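Local coordinates for antiterminator Q protein (Enterobacteria phage SfI, PDB 6JNY), which probably engages RNA polymerase as a late-gene antitermination factor of the phage, allowing transcription to continue past terminators, at residues 32-35 against 40-43; 63-68 against 143-148; 81-86 against 95-100. All coordinates share one frame; numbering follows the deposited sequence.

Contact 1: residues 32-35 against 40-43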
# COMPACT_ATOMS: atom_id res chain seq x y z
N LEU A 32 -0.42 -0.29 -16.38
CA LEU A 32 0.04 -1.62 -16.00
C LEU A 32 -0.81 -2.68 -16.68
O LEU A 32 -2.04 -2.65 -16.59
CB LEU A 32 -0.00 -1.81 -14.48
CG LEU A 32 0.58 -3.15 -14.00
CD1 LEU A 32 2.05 -3.27 -14.35
CD2 LEU A 32 0.37 -3.34 -12.50
N GLU A 33 -0.14 -3.62 -17.35
CA GLU A 33 -0.84 -4.73 -17.99
C GLU A 33 -1.55 -5.59 -16.94
O GLU A 33 -1.04 -5.80 -15.84
CB GLU A 33 0.15 -5.58 -18.78
CG GLU A 33 0.75 -4.89 -19.99
CD GLU A 33 2.26 -4.95 -19.99
OE1 GLU A 33 2.82 -5.76 -19.22
OE2 GLU A 33 2.90 -4.20 -20.77
N LYS A 34 -2.74 -6.07 -17.30
CA LYS A 34 -3.54 -6.85 -16.36
C LYS A 34 -2.79 -8.10 -15.89
O LYS A 34 -2.86 -8.46 -14.71
CB LYS A 34 -4.88 -7.23 -16.99
CG LYS A 34 -5.71 -8.18 -16.15
CD LYS A 34 -6.51 -9.14 -17.02
CE LYS A 34 -7.70 -8.44 -17.67
NZ LYS A 34 -8.66 -9.40 -18.27
N ARG A 35 -2.05 -8.74 -16.79
CA ARG A 35 -1.36 -9.98 -16.45
C ARG A 35 -0.31 -9.80 -15.36
O ARG A 35 0.08 -10.78 -14.72
CB ARG A 35 -0.70 -10.56 -17.71
CG ARG A 35 -0.73 -12.08 -17.78
CD ARG A 35 -1.89 -12.57 -18.65
NE ARG A 35 -2.13 -14.00 -18.46
CZ ARG A 35 -3.21 -14.50 -17.86
NH1 ARG A 35 -4.15 -13.70 -17.39
NH2 ARG A 35 -3.34 -15.82 -17.73
N ILE A 40 -3.93 -5.49 -8.67
CA ILE A 40 -3.93 -4.13 -9.23
C ILE A 40 -4.98 -4.01 -10.33
O ILE A 40 -5.72 -3.01 -10.39
CB ILE A 40 -2.53 -3.71 -9.71
CG1 ILE A 40 -1.56 -3.70 -8.52
CG2 ILE A 40 -2.58 -2.33 -10.36
CD1 ILE A 40 -0.13 -3.51 -8.92
N ALA A 41 -5.08 -5.01 -11.20
CA ALA A 41 -6.08 -4.99 -12.27
C ALA A 41 -7.49 -4.92 -11.71
O ALA A 41 -8.32 -4.13 -12.18
CB ALA A 41 -5.90 -6.21 -13.17
N LYS A 42 -7.80 -5.75 -10.71
CA LYS A 42 -9.11 -5.69 -10.07
C LYS A 42 -9.36 -4.34 -9.42
O LYS A 42 -10.47 -3.80 -9.48
CB LYS A 42 -9.26 -6.81 -9.04
CG LYS A 42 -10.63 -6.87 -8.39
CD LYS A 42 -10.83 -8.17 -7.62
CE LYS A 42 -12.29 -8.37 -7.24
NZ LYS A 42 -13.16 -8.51 -8.45
N PHE A 43 -8.33 -3.78 -8.77
CA PHE A 43 -8.48 -2.47 -8.15
C PHE A 43 -8.83 -1.42 -9.19
O PHE A 43 -9.72 -0.59 -8.97
CB PHE A 43 -7.19 -2.10 -7.40
CG PHE A 43 -7.24 -0.75 -6.75
CD1 PHE A 43 -7.71 -0.61 -5.46
CD2 PHE A 43 -6.82 0.37 -7.43
CE1 PHE A 43 -7.76 0.64 -4.86
CE2 PHE A 43 -6.87 1.63 -6.84
CZ PHE A 43 -7.34 1.75 -5.56

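Contact 2: residues 63-68 against 143-148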
# COMPACT_ATOMS: atom_id res chain seq x y z
N GLY A 63 7.79 1.95 -13.92
CA GLY A 63 6.46 1.52 -13.51
C GLY A 63 6.34 0.01 -13.44
O GLY A 63 5.78 -0.53 -12.49
N MET A 64 6.88 -0.69 -14.44
CA MET A 64 6.82 -2.14 -14.44
C MET A 64 7.69 -2.73 -13.34
O MET A 64 7.28 -3.68 -12.66
CB MET A 64 7.20 -2.69 -15.81
CG MET A 64 6.09 -2.54 -16.83
SD MET A 64 6.45 -3.20 -18.46
CE MET A 64 7.71 -2.06 -19.04
N LEU A 65 8.90 -2.19 -13.15
CA LEU A 65 9.78 -2.72 -12.12
C LEU A 65 9.15 -2.56 -10.74
O LEU A 65 9.15 -3.49 -9.93
CB LEU A 65 11.13 -2.00 -12.17
CG LEU A 65 12.23 -2.40 -11.17
CD1 LEU A 65 13.59 -2.18 -11.77
CD2 LEU A 65 12.13 -1.63 -9.85
N ILE A 66 8.62 -1.37 -10.46
CA ILE A 66 8.01 -1.15 -9.15
C ILE A 66 6.79 -2.03 -8.96
O ILE A 66 6.54 -2.55 -7.87
CB ILE A 66 7.69 0.34 -8.92
CG1 ILE A 66 8.97 1.16 -8.95
CG2 ILE A 66 6.93 0.54 -7.59
CD1 ILE A 66 8.73 2.66 -9.15
N SER A 67 5.98 -2.19 -10.02
CA SER A 67 4.78 -3.01 -9.91
C SER A 67 5.13 -4.46 -9.59
O SER A 67 4.44 -5.11 -8.79
CB SER A 67 4.00 -2.96 -11.22
OG SER A 67 3.54 -1.66 -11.53
N GLN A 68 6.16 -4.99 -10.24
CA GLN A 68 6.61 -6.35 -9.97
C GLN A 68 7.09 -6.47 -8.53
O GLN A 68 6.81 -7.47 -7.85
CB GLN A 68 7.72 -6.73 -10.94
CG GLN A 68 7.29 -6.86 -12.39
CD GLN A 68 8.35 -7.53 -13.25
OE1 GLN A 68 8.06 -8.03 -14.33
NE2 GLN A 68 9.59 -7.55 -12.76
N PRO A 143 13.39 -2.76 1.15
CA PRO A 143 14.61 -3.49 0.74
C PRO A 143 14.46 -4.16 -0.60
O PRO A 143 15.45 -4.29 -1.33
CB PRO A 143 14.79 -4.53 1.85
CG PRO A 143 13.41 -4.75 2.38
CD PRO A 143 12.73 -3.40 2.29
N VAL A 144 13.25 -4.57 -0.96
CA VAL A 144 13.04 -5.24 -2.24
C VAL A 144 13.14 -4.25 -3.38
O VAL A 144 13.67 -4.57 -4.45
CB VAL A 144 11.70 -5.99 -2.24
CG1 VAL A 144 11.54 -6.79 -3.52
CG2 VAL A 144 11.61 -6.89 -1.02
N LEU A 145 12.60 -3.04 -3.21
CA LEU A 145 12.71 -2.05 -4.28
C LEU A 145 14.12 -1.52 -4.40
O LEU A 145 14.62 -1.32 -5.51
CB LEU A 145 11.73 -0.89 -4.04
CG LEU A 145 11.69 0.08 -5.23
CD1 LEU A 145 11.25 -0.62 -6.50
CD2 LEU A 145 10.82 1.32 -4.97
N ASP A 146 14.78 -1.28 -3.27
CA ASP A 146 16.18 -0.85 -3.31
C ASP A 146 17.03 -1.88 -4.04
O ASP A 146 17.85 -1.53 -4.89
CB ASP A 146 16.72 -0.63 -1.90
CG ASP A 146 18.15 -0.12 -1.89
OD1 ASP A 146 18.46 0.83 -2.63
OD2 ASP A 146 18.96 -0.68 -1.14
N SER A 147 16.81 -3.17 -3.73
CA SER A 147 17.60 -4.19 -4.40
C SER A 147 17.18 -4.35 -5.85
O SER A 147 18.00 -4.73 -6.70
CB SER A 147 17.49 -5.52 -3.65
OG SER A 147 16.28 -6.17 -3.96
N ALA A 148 15.92 -4.05 -6.18
CA ALA A 148 15.48 -4.18 -7.57
C ALA A 148 16.18 -3.16 -8.46
O ALA A 148 16.61 -3.49 -9.57
CB ALA A 148 13.97 -4.03 -7.69

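Contact 3: residues 81-86 against 95-100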
# COMPACT_ATOMS: atom_id res chain seq x y z
N PHE A 81 -2.59 -4.60 0.61
CA PHE A 81 -2.39 -4.25 -0.79
C PHE A 81 -3.44 -3.24 -1.24
O PHE A 81 -3.10 -2.22 -1.86
CB PHE A 81 -2.46 -5.54 -1.63
CG PHE A 81 -1.69 -5.50 -2.93
CD1 PHE A 81 -1.33 -4.31 -3.56
CD2 PHE A 81 -1.34 -6.70 -3.55
CE1 PHE A 81 -0.62 -4.33 -4.77
CE2 PHE A 81 -0.64 -6.73 -4.76
CZ PHE A 81 -0.29 -5.55 -5.37
N GLY A 82 -4.70 -3.47 -0.89
CA GLY A 82 -5.75 -2.53 -1.27
C GLY A 82 -5.57 -1.16 -0.65
O GLY A 82 -5.78 -0.14 -1.30
N ILE A 83 -5.15 -1.13 0.62
CA ILE A 83 -4.93 0.15 1.29
C ILE A 83 -3.78 0.90 0.64
O ILE A 83 -3.84 2.12 0.45
CB ILE A 83 -4.72 -0.07 2.80
CG1 ILE A 83 -6.06 -0.39 3.47
CG2 ILE A 83 -4.05 1.12 3.45
CD1 ILE A 83 -5.93 -0.98 4.84
N LEU A 84 -2.70 0.19 0.30
CA LEU A 84 -1.60 0.80 -0.41
C LEU A 84 -2.06 1.41 -1.73
O LEU A 84 -1.65 2.52 -2.08
CB LEU A 84 -0.51 -0.25 -0.67
CG LEU A 84 0.81 0.24 -1.26
CD1 LEU A 84 1.63 0.95 -0.21
CD2 LEU A 84 1.62 -0.93 -1.85
N LEU A 85 -2.90 0.68 -2.48
CA LEU A 85 -3.39 1.19 -3.76
C LEU A 85 -4.33 2.38 -3.59
O LEU A 85 -4.23 3.36 -4.34
CB LEU A 85 -4.06 0.06 -4.57
CG LEU A 85 -3.08 -1.00 -5.11
CD1 LEU A 85 -3.84 -2.23 -5.60
CD2 LEU A 85 -2.22 -0.42 -6.21
N SER A 86 -5.20 2.34 -2.57
CA SER A 86 -6.05 3.50 -2.28
C SER A 86 -5.21 4.75 -2.04
O SER A 86 -5.46 5.81 -2.62
CB SER A 86 -6.94 3.21 -1.08
OG SER A 86 -7.90 2.22 -1.38
N HIS A 95 -7.15 9.60 6.24
CA HIS A 95 -8.43 9.76 6.93
C HIS A 95 -9.58 9.20 6.09
O HIS A 95 -10.51 8.59 6.64
CB HIS A 95 -8.68 11.24 7.23
CG HIS A 95 -8.02 11.73 8.49
ND1 HIS A 95 -7.70 10.90 9.54
CD2 HIS A 95 -7.64 12.97 8.86
CE1 HIS A 95 -7.16 11.61 10.51
NE2 HIS A 95 -7.11 12.87 10.13
N ALA A 96 -9.53 9.39 4.77
CA ALA A 96 -10.59 8.87 3.91
C ALA A 96 -10.58 7.35 3.88
O ALA A 96 -11.63 6.71 3.90
CB ALA A 96 -10.48 9.47 2.51
N ILE A 97 -9.38 6.75 3.84
CA ILE A 97 -9.29 5.30 3.88
C ILE A 97 -9.80 4.77 5.21
O ILE A 97 -10.54 3.78 5.26
CB ILE A 97 -7.83 4.87 3.64
CG1 ILE A 97 -7.37 5.32 2.25
CG2 ILE A 97 -7.68 3.36 3.84
CD1 ILE A 97 -5.85 5.22 2.08
N ALA A 98 -9.44 5.43 6.31
CA ALA A 98 -9.87 4.98 7.62
C ALA A 98 -11.38 5.11 7.80
O ALA A 98 -12.00 4.27 8.45
CB ALA A 98 -9.13 5.73 8.72
N SER A 99 -11.98 6.15 7.22
CA SER A 99 -13.43 6.31 7.33
C SER A 99 -14.16 5.12 6.72
O SER A 99 -15.13 4.62 7.30
CB SER A 99 -13.86 7.61 6.65
OG SER A 99 -15.27 7.76 6.72
N TYR A 100 -13.71 4.66 5.55
CA TYR A 100 -14.35 3.51 4.92
C TYR A 100 -14.04 2.23 5.67
O TYR A 100 -14.90 1.36 5.82
CB TYR A 100 -13.94 3.38 3.46
CG TYR A 100 -14.69 2.27 2.77
CD1 TYR A 100 -14.07 1.06 2.50
CD2 TYR A 100 -16.03 2.42 2.43
CE1 TYR A 100 -14.76 0.03 1.88
CE2 TYR A 100 -16.72 1.40 1.81
CZ TYR A 100 -16.08 0.20 1.54
OH TYR A 100 -16.76 -0.82 0.93

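Contact 1: residues 32-35 against 40-43
With CG swung anti to its backbone N (chi1 -175°), the L32 side chain carries its CD2 methyl straight at I40, whose own chain runs out extended, CG1 anti to the carbonyl carbon (chi1 -62°), and ends in CD1. The two side chains meet at about a right angle. The L32 CD2 methyl lies 3.6 Å from I40 CD1, and it also rests against the second branch, with L32 CD2 at 3.8 Å from I40 CG2. I40 CB is only a little farther off, 4.0 Å from L32 CD2, so that this single methyl is received in the crook formed by both branches of the isoleucine.

This contact closes a helix-loop-helix connection between helix 10-28 and helix 38-45, whose loop passes through a 3-10 turn that begins at K34, ahead of the second helix. At that point the side-chain oxygen of S37 is hydrogen-bonded to I40 N. Around the aliphatic pair, W23 and V27 of helix 10-28 touch I40, W26 of the same helix touches L32, and F81 and L85 of helix 78-90 cover I40 as well.

Nearer the surface, K34 lies beside A41. Its CG is 3.6 Å from A41 CB, while K34 CA is 4.0 Å from the same methyl, which therefore presses on the root of the lysine rather than on its chain end. The lysine chain bends at chi2 and again at chi3 (-75°), and its outer half departs from helix 38-45. The CA atoms of K34 and A41 come within 5.2 Å, a close approach permitted by the small alanine side chain facing the turn, whereas the charged amino group is carried outward, to the exposed side.

Contact 2: residues 63-68 against 143-148
The side chains of L65 and L145 are set at a slant to each other in the groove between helix 60-74 and helix 123-155, and the two methyls that meet are L65 CD2 and L145 CD1, 3.6 Å apart. The L65 side chain reaches directly toward the other helix, its CG anti to the backbone N (chi1 -180°), and its CD2 methyl is shared: L65 CD2 also lies 3.7 Å from A148 CB. The CB of L145 is not aimed at helix 60-74, but the end of the chain comes nearer, bringing CD1 against the CG1 methylene of I66, with 3.8 Å between L145 CD1 and I66 CG1. That one methyl of L145 thus bridges two successive residues of helix 60-74, just as CD2 of L65 bridges L145 and A148, one turn apart on helix 123-155.

The helix segments run roughly antiparallel, at 143°, and their axes come no closer than 10.1 Å. The CA atoms of I66 and L145 are 6.8 Å apart. Around the leucines the apolar layer continues: W19 and W23 of helix 10-28 touch I66, L16 of that helix touches L145, and V69 touches L145 and A148. F149 and R152 also touch L65.

S67 turns its hydroxyl back on its own helix. S67 OG donates to G63 O at 2.7 Å, approaching from the face opposite to S67 N, so one carbonyl serves both donors, and the same hydroxyl oxygen is also hydrogen-bonded to W23 NE1. Between residues 63-68 and 143-148 the side chains meet one another through carbon, so here the packing depends on the fit of three branched side chains and one alanine methyl, and probably on the exclusion of water.

Contact 3: residues 81-86 against 95-100
I97 of helix 94-103 is the side chain that reaches across to helix 78-90, where it meets I83 and S86. Its CB already points toward that helix and serves as the branching point from which both arms reach their partners. One arm is the short CG2 methyl, which comes up to the I83 side chain, 4.1 Å from I83 CG1; the two isoleucines lie askew, neither parallel nor at a right angle. The other arm leads through CG1, anti to the carbonyl carbon (chi1 -62°), and this methylene lies 4.0 Å from S86 CB. With chi2 extended (166°), CD1 is carried on to S86 and the I83 carbonyl: I97 CD1 is 3.9 Å from S86 CB and 4.0 Å from I83 O. The methyl therefore rests on the helix surface, meeting the serine methylene and the carbonyl oxygen one turn earlier on the same side.

S86 and I97 are the nearest pair of CA atoms, 7.2 Å apart, where the small serine faces the branched chain. L134 of helix 123-155 packs on I83, and S92, in the connection between the helices, touches I97 and is joined to S86 by a backbone hydrogen bond. At the start of the second helix the side chain of S93 is hydrogen-bonded to A96 N.

Two helices joined by a very short turn and packed against each other through a buried isoleucine of the second are consistent with a helix-turn-helix unit, in keeping with the family's assignment to that clan.

Contact 1 touches both of the others, whereas contacts 2 and 3 have centres about 22 Å apart and nearest atoms about 6 Å apart. Toward contact 2 the link is the second methyl of the leucine, with L32 CD1 3.6 Å from S67 OG. Toward contact 3 it is helix 38-45: F43 CZ lies 3.7 Å from L85 C, and I40 CG1 is 3.9 Å from F81 CZ. W23 of helix 10-28 ties contacts 1 and 2 further, since it meets I40, I66 and S67. Helix 123-155, which carries residues 143-148 of contact 2, also packs on I83 of contact 3 through L134, and so joins the presumed helix-turn-helix to the rest of the helical body.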